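ATP:cob(I)alamin adenosyltransferase (Salmonella enterica subsp. enterica serovar Livingstone, PDB 5CX7) probably converts cob(I)alamin to adenosylcobalamin, the propanediol dehydratase cofactor, in a bacterial microcompartment, and binds heme through its C-terminal domain. Local coordinates at residues 33-37 and 49-55. Numbering follows the deposited sequence.
Sequences VPVVV and TWRMPDA. With HEM (protoporphyrin IX containing Fe), chain B.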
ATOM      1  N   VAL E  33      -2.570 -20.772 -26.227  1.00 21.49           N
ATOM      2  CA  VAL E  33      -2.193 -20.268 -24.924  1.00 22.75           C
ATOM      3  C   VAL E  33      -3.171 -19.141 -24.559  1.00 20.78           C
ATOM      4  O   VAL E  33      -3.383 -18.237 -25.342  1.00 21.54           O
ATOM      5  CB  VAL E  33      -0.729 -19.875 -24.835  1.00 29.33           C
ATOM      6  CG1 VAL E  33      -0.332 -18.920 -25.921  1.00 32.06           C
ATOM      7  CG2 VAL E  33      -0.407 -19.282 -23.464  1.00 32.15           C
ATOM      8  N   PRO E  34      -3.856 -19.289 -23.440  1.00 16.87           N
ATOM      9  CA  PRO E  34      -4.714 -18.198 -23.017  1.00 16.01           C
ATOM     10  C   PRO E  34      -3.954 -17.027 -22.414  1.00 14.30           C
ATOM     11  O   PRO E  34      -3.082 -17.240 -21.582  1.00 15.41           O
ATOM     12  CB  PRO E  34      -5.610 -18.852 -21.952  1.00 17.14           C
ATOM     13  CG  PRO E  34      -4.859 -20.004 -21.432  1.00 16.76           C
ATOM     14  CD  PRO E  34      -3.859 -20.418 -22.472  1.00 17.85           C
ATOM     15  N   VAL E  35      -4.264 -15.816 -22.870  1.00 14.41           N
ATOM     16  CA  VAL E  35      -3.587 -14.613 -22.412  1.00 12.88           C
ATOM     17  C   VAL E  35      -4.557 -13.574 -21.901  1.00 12.41           C
ATOM     18  O   VAL E  35      -5.765 -13.637 -22.133  1.00 14.54           O
ATOM     19  CB  VAL E  35      -2.647 -13.998 -23.483  1.00 12.72           C
ATOM     20  CG1 VAL E  35      -1.561 -15.002 -23.890  1.00 13.03           C
ATOM     21  CG2 VAL E  35      -3.427 -13.504 -24.711  1.00 12.57           C
ATOM     22  N   VAL E  36      -3.968 -12.569 -21.226  1.00 11.84           N
ATOM     23  CA  VAL E  36      -4.596 -11.352 -21.008  1.00 10.50           C
ATOM     24  C   VAL E  36      -3.981 -10.315 -21.967  1.00 10.71           C
ATOM     25  O   VAL E  36      -2.777 -10.261 -22.139  1.00 11.58           O
ATOM     26  CB  VAL E  36      -4.405 -10.844 -19.520  1.00  9.86           C
ATOM     27  CG1 VAL E  36      -4.998  -9.441 -19.324  1.00 10.54           C
ATOM     28  CG2 VAL E  36      -5.011 -11.791 -18.548  1.00 11.18           C
ATOM     29  N   VAL E  37      -4.852  -9.494 -22.549  1.00 11.65           N
ATOM     30  CA  VAL E  37      -4.509  -8.414 -23.507  1.00 10.96           C
ATOM     31  C   VAL E  37      -4.862  -7.121 -22.890  1.00 11.45           C
ATOM     32  O   VAL E  37      -5.956  -6.981 -22.334  1.00 12.44           O
ATOM     33  CB  VAL E  37      -5.361  -8.483 -24.819  1.00 11.58           C
ATOM     34  CG1 VAL E  37      -4.981  -7.404 -25.792  1.00 12.47           C
ATOM     35  CG2 VAL E  37      -5.246  -9.852 -25.447  1.00 11.85           C
ATOM     36  N   THR E  49      -9.068  -4.103 -21.707  1.00 13.25           N
ATOM     37  CA  THR E  49      -8.530  -5.302 -21.160  1.00 15.36           C
ATOM     38  C   THR E  49      -9.415  -6.436 -21.631  1.00 15.17           C
ATOM     39  O   THR E  49     -10.620  -6.340 -21.569  1.00 16.60           O
ATOM     40  CB  THR E  49      -8.505  -5.288 -19.583  1.00 17.81           C
ATOM     41  OG1 THR E  49      -7.679  -4.219 -19.168  1.00 24.28           O
ATOM     42  CG2 THR E  49      -7.860  -6.569 -19.030  1.00 20.34           C
ATOM     43  N   TRP E  50      -8.806  -7.561 -21.945  1.00 14.16           N
ATOM     44  CA  TRP E  50      -9.526  -8.793 -22.269  1.00 13.96           C
ATOM     45  C   TRP E  50      -8.798  -9.996 -21.780  1.00 10.54           C
ATOM     46  O   TRP E  50      -7.634 -10.205 -22.050  1.00 10.66           O
ATOM     47  CB  TRP E  50      -9.676  -8.915 -23.817  1.00 14.97           C
ATOM     48  CG  TRP E  50     -10.545 -10.055 -24.185  1.00 18.42           C
ATOM     49  CD1 TRP E  50     -10.191 -11.371 -24.246  1.00 19.03           C
ATOM     50  CD2 TRP E  50     -11.946 -10.014 -24.415  1.00 20.22           C
ATOM     51  NE1 TRP E  50     -11.279 -12.145 -24.582  1.00 21.10           N
ATOM     52  CE2 TRP E  50     -12.370 -11.336 -24.684  1.00 21.56           C
ATOM     53  CE3 TRP E  50     -12.886  -8.982 -24.470  1.00 22.20           C
ATOM     54  CZ2 TRP E  50     -13.683 -11.646 -24.996  1.00 24.73           C
ATOM     55  CZ3 TRP E  50     -14.212  -9.305 -24.816  1.00 23.28           C
ATOM     56  CH2 TRP E  50     -14.593 -10.601 -25.030  1.00 23.94           C
ATOM     57  N   ARG E  51      -9.469 -10.814 -20.960  1.00 11.94           N
ATOM     58  CA  ARG E  51      -8.875 -12.002 -20.414  1.00 11.82           C
ATOM     59  C   ARG E  51      -9.478 -13.229 -21.023  1.00 11.53           C
ATOM     60  O   ARG E  51     -10.677 -13.442 -20.918  1.00 11.89           O
ATOM     61  CB  ARG E  51      -9.089 -12.114 -18.896  1.00 13.16           C
ATOM     62  CG  ARG E  51      -8.594 -13.415 -18.281  1.00 14.66           C
ATOM     63  CD  ARG E  51      -8.703 -13.442 -16.734  1.00 15.95           C
ATOM     64  NE  ARG E  51      -8.105 -14.681 -16.219  1.00 17.81           N
ATOM     65  CZ  ARG E  51      -8.716 -15.848 -16.024  1.00 18.66           C
ATOM     66  NH1 ARG E  51     -10.022 -16.006 -16.229  1.00 19.55           N
ATOM     67  NH2 ARG E  51      -8.006 -16.886 -15.558  1.00 17.50           N
ATOM     68  N   MET E  52      -8.640 -14.063 -21.552  1.00 12.78           N
ATOM     69  CA  MET E  52      -9.075 -15.363 -22.113  1.00 15.02           C
ATOM     70  C   MET E  52      -9.237 -16.377 -21.000  1.00 16.02           C
ATOM     71  O   MET E  52      -8.507 -16.325 -19.975  1.00 14.04           O
ATOM     72  CB  MET E  52      -8.094 -15.870 -23.144  1.00 13.82           C
ATOM     73  CG  MET E  52      -7.943 -14.971 -24.332  1.00 14.19           C
ATOM     74  SD  MET E  52      -6.619 -15.420 -25.442  1.00 16.40           S
ATOM     75  CE  MET E  52      -7.208 -17.052 -25.988  1.00 19.92           C
ATOM     76  N   PRO E  53     -10.216 -17.286 -21.156  1.00 18.83           N
ATOM     77  CA  PRO E  53     -10.427 -18.273 -20.094  1.00 20.30           C
ATOM     78  C   PRO E  53      -9.156 -19.052 -19.753  1.00 19.02           C
ATOM     79  O   PRO E  53      -8.376 -19.385 -20.624  1.00 15.46           O
ATOM     80  CB  PRO E  53     -11.520 -19.210 -20.672  1.00 20.41           C
ATOM     81  CG  PRO E  53     -12.182 -18.429 -21.724  1.00 20.30           C
ATOM     82  CD  PRO E  53     -11.148 -17.476 -22.301  1.00 18.10           C
ATOM     83  N   ASP E  54      -8.945 -19.276 -18.451  1.00 19.40           N
ATOM     84  CA  ASP E  54      -7.805 -20.009 -17.915  1.00 19.72           C
ATOM     85  C   ASP E  54      -6.445 -19.340 -18.080  1.00 16.06           C
ATOM     86  O   ASP E  54      -5.431 -19.972 -17.778  1.00 15.62           O
ATOM     87  CB  ASP E  54      -7.714 -21.439 -18.464  1.00 23.83           C
ATOM     88  CG  ASP E  54      -8.947 -22.253 -18.184  1.00 29.97           C
ATOM     89  OD1 ASP E  54      -9.431 -22.226 -17.047  1.00 26.88           O
ATOM     90  OD2 ASP E  54      -9.419 -22.939 -19.126  1.00 32.68           O
ATOM     91  N   ALA E  55      -6.394 -18.069 -18.456  1.00 13.85           N
ATOM     92  CA  ALA E  55      -5.113 -17.366 -18.427  1.00 12.90           C
ATOM     93  C   ALA E  55      -4.525 -17.385 -17.005  1.00 13.32           C
ATOM     94  O   ALA E  55      -5.242 -17.285 -15.997  1.00 13.21           O
ATOM     95  CB  ALA E  55      -5.256 -15.930 -18.896  1.00 13.16           C
TER
HETATM   96  CHA HEM B 201     -17.787  -6.826 -34.129  1.00 28.29           C
HETATM   97  CHB HEM B 201     -17.372  -4.184 -30.061  1.00 29.16           C
HETATM   98  CHC HEM B 201     -14.053  -7.401 -28.648  1.00 32.94           C
HETATM   99  CHD HEM B 201     -14.836 -10.184 -32.491  1.00 29.78           C
HETATM  100  C1A HEM B 201     -17.894  -5.862 -33.179  1.00 31.79           C
HETATM  101  C2A HEM B 201     -18.639  -4.685 -33.344  1.00 36.34           C
HETATM  102  C3A HEM B 201     -18.514  -3.943 -32.202  1.00 34.20           C
HETATM  103  C4A HEM B 201     -17.721  -4.645 -31.299  1.00 32.70           C
HETATM  104  CMA HEM B 201     -19.123  -2.577 -31.933  1.00 38.17           C
HETATM  105  CAA HEM B 201     -19.417  -4.256 -34.582  1.00 39.91           C
HETATM  106  CBA HEM B 201     -18.483  -3.282 -35.346  1.00 46.05           C
HETATM  107  CGA HEM B 201     -18.604  -3.355 -36.848  1.00 53.78           C
HETATM  108  O1A HEM B 201     -19.254  -2.458 -37.447  1.00 54.80           O
HETATM  109  O2A HEM B 201     -18.038  -4.292 -37.473  1.00 58.80           O
HETATM  110  C1B HEM B 201     -16.434  -4.845 -29.295  1.00 30.99           C
HETATM  111  C2B HEM B 201     -15.972  -4.375 -28.065  1.00 31.82           C
HETATM  112  C3B HEM B 201     -15.034  -5.274 -27.653  1.00 32.93           C
HETATM  113  C4B HEM B 201     -14.916  -6.316 -28.703  1.00 30.07           C
HETATM  114  CMB HEM B 201     -16.484  -3.094 -27.394  1.00 37.63           C
HETATM  115  CAB HEM B 201     -14.334  -5.139 -26.361  1.00 37.44           C
HETATM  116  CBB HEM B 201     -13.443  -5.942 -25.828  1.00 38.75           C
HETATM  117  C1C HEM B 201     -13.947  -8.434 -29.564  1.00 34.72           C
HETATM  118  C2C HEM B 201     -13.056  -9.542 -29.437  1.00 37.72           C
HETATM  119  C3C HEM B 201     -13.303 -10.349 -30.560  1.00 36.17           C
HETATM  120  C4C HEM B 201     -14.327  -9.688 -31.324  1.00 32.67           C
HETATM  121  CMC HEM B 201     -12.045  -9.795 -28.305  1.00 32.09           C
HETATM  122  CAC HEM B 201     -12.707 -11.649 -31.015  1.00 36.55           C
HETATM  123  CBC HEM B 201     -11.790 -12.352 -30.398  1.00 42.94           C
HETATM  124  C1D HEM B 201     -15.728  -9.434 -33.224  1.00 31.30           C
HETATM  125  C2D HEM B 201     -16.161  -9.993 -34.508  1.00 32.75           C
HETATM  126  C3D HEM B 201     -16.985  -9.053 -35.017  1.00 37.37           C
HETATM  127  C4D HEM B 201     -17.051  -7.965 -34.001  1.00 27.75           C
HETATM  128  CMD HEM B 201     -15.750 -11.336 -35.090  1.00 35.99           C
HETATM  129  CAD HEM B 201     -17.740  -9.154 -36.348  1.00 47.46           C
HETATM  130  CBD HEM B 201     -16.853  -9.130 -37.595  1.00 51.93           C
HETATM  131  CGD HEM B 201     -16.991  -7.858 -38.403  1.00 62.70           C
HETATM  132  O1D HEM B 201     -17.203  -7.912 -39.659  1.00 69.04           O
HETATM  133  O2D HEM B 201     -16.852  -6.752 -37.819  1.00 68.31           O
HETATM  134  NA  HEM B 201     -17.307  -5.808 -31.912  1.00 29.29           N
HETATM  135  NB  HEM B 201     -15.798  -5.970 -29.620  1.00 31.88           N
HETATM  136  NC  HEM B 201     -14.658  -8.513 -30.733  1.00 29.90           N
HETATM  137  ND  HEM B 201     -16.273  -8.213 -32.957  1.00 31.14           N
HETATM  138 FE   HEM B 201     -16.044  -7.100 -31.367  1.00 26.09          FE
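Pro34, Met52 and Val37 lose the most surface at the open end of the β-hairpin of strands 36-41 and 46-51, away from its connecting loop. The antiparallel register is read from Val37: its N lies 2.9 Å from Trp50 O and its O 2.9 Å from Trp50 N, a hydrogen-bonded pair, followed by the non-hydrogen-bonded pair Val36–Arg51 with CA atoms 4.4 Å apart. Met52 extends the pairing past the strands, since its N donates to Val35 O at 3.0 Å. Its side chain reaches across to the other segment, where SD accepts a weak, nearly linear hydrogen bond from Val35 N (3.5 Å, 174°) and CE comes within 4.0 Å of Pro34 CA. Beyond it the chain reverses in a type II turn from Met52 to Ala55, closed by Ala55 N to Met52 O (3.1 Å). Pro34 packs against this turn: its CB is 3.1 Å from Pro53 O, 4.1 Å from Met52 CB and 4.2 Å from Ala55 CB. Trp50 carries the hairpin edge to the heme pocket, with CE3 of Trp50 3.4 Å from the heme vinyl carbon CBB and the heme CMC methyl over one face of the indole. On the face bearing Val37 and Trp50, helix 14-31 packs against both, as well as against Met52; Val36 and Arg51 meet helix 59-72 on the other. Strand 115-123 adjoins strand 36-41, while Thr49 and Trp50 continue the sheet into a strand of a second subunit.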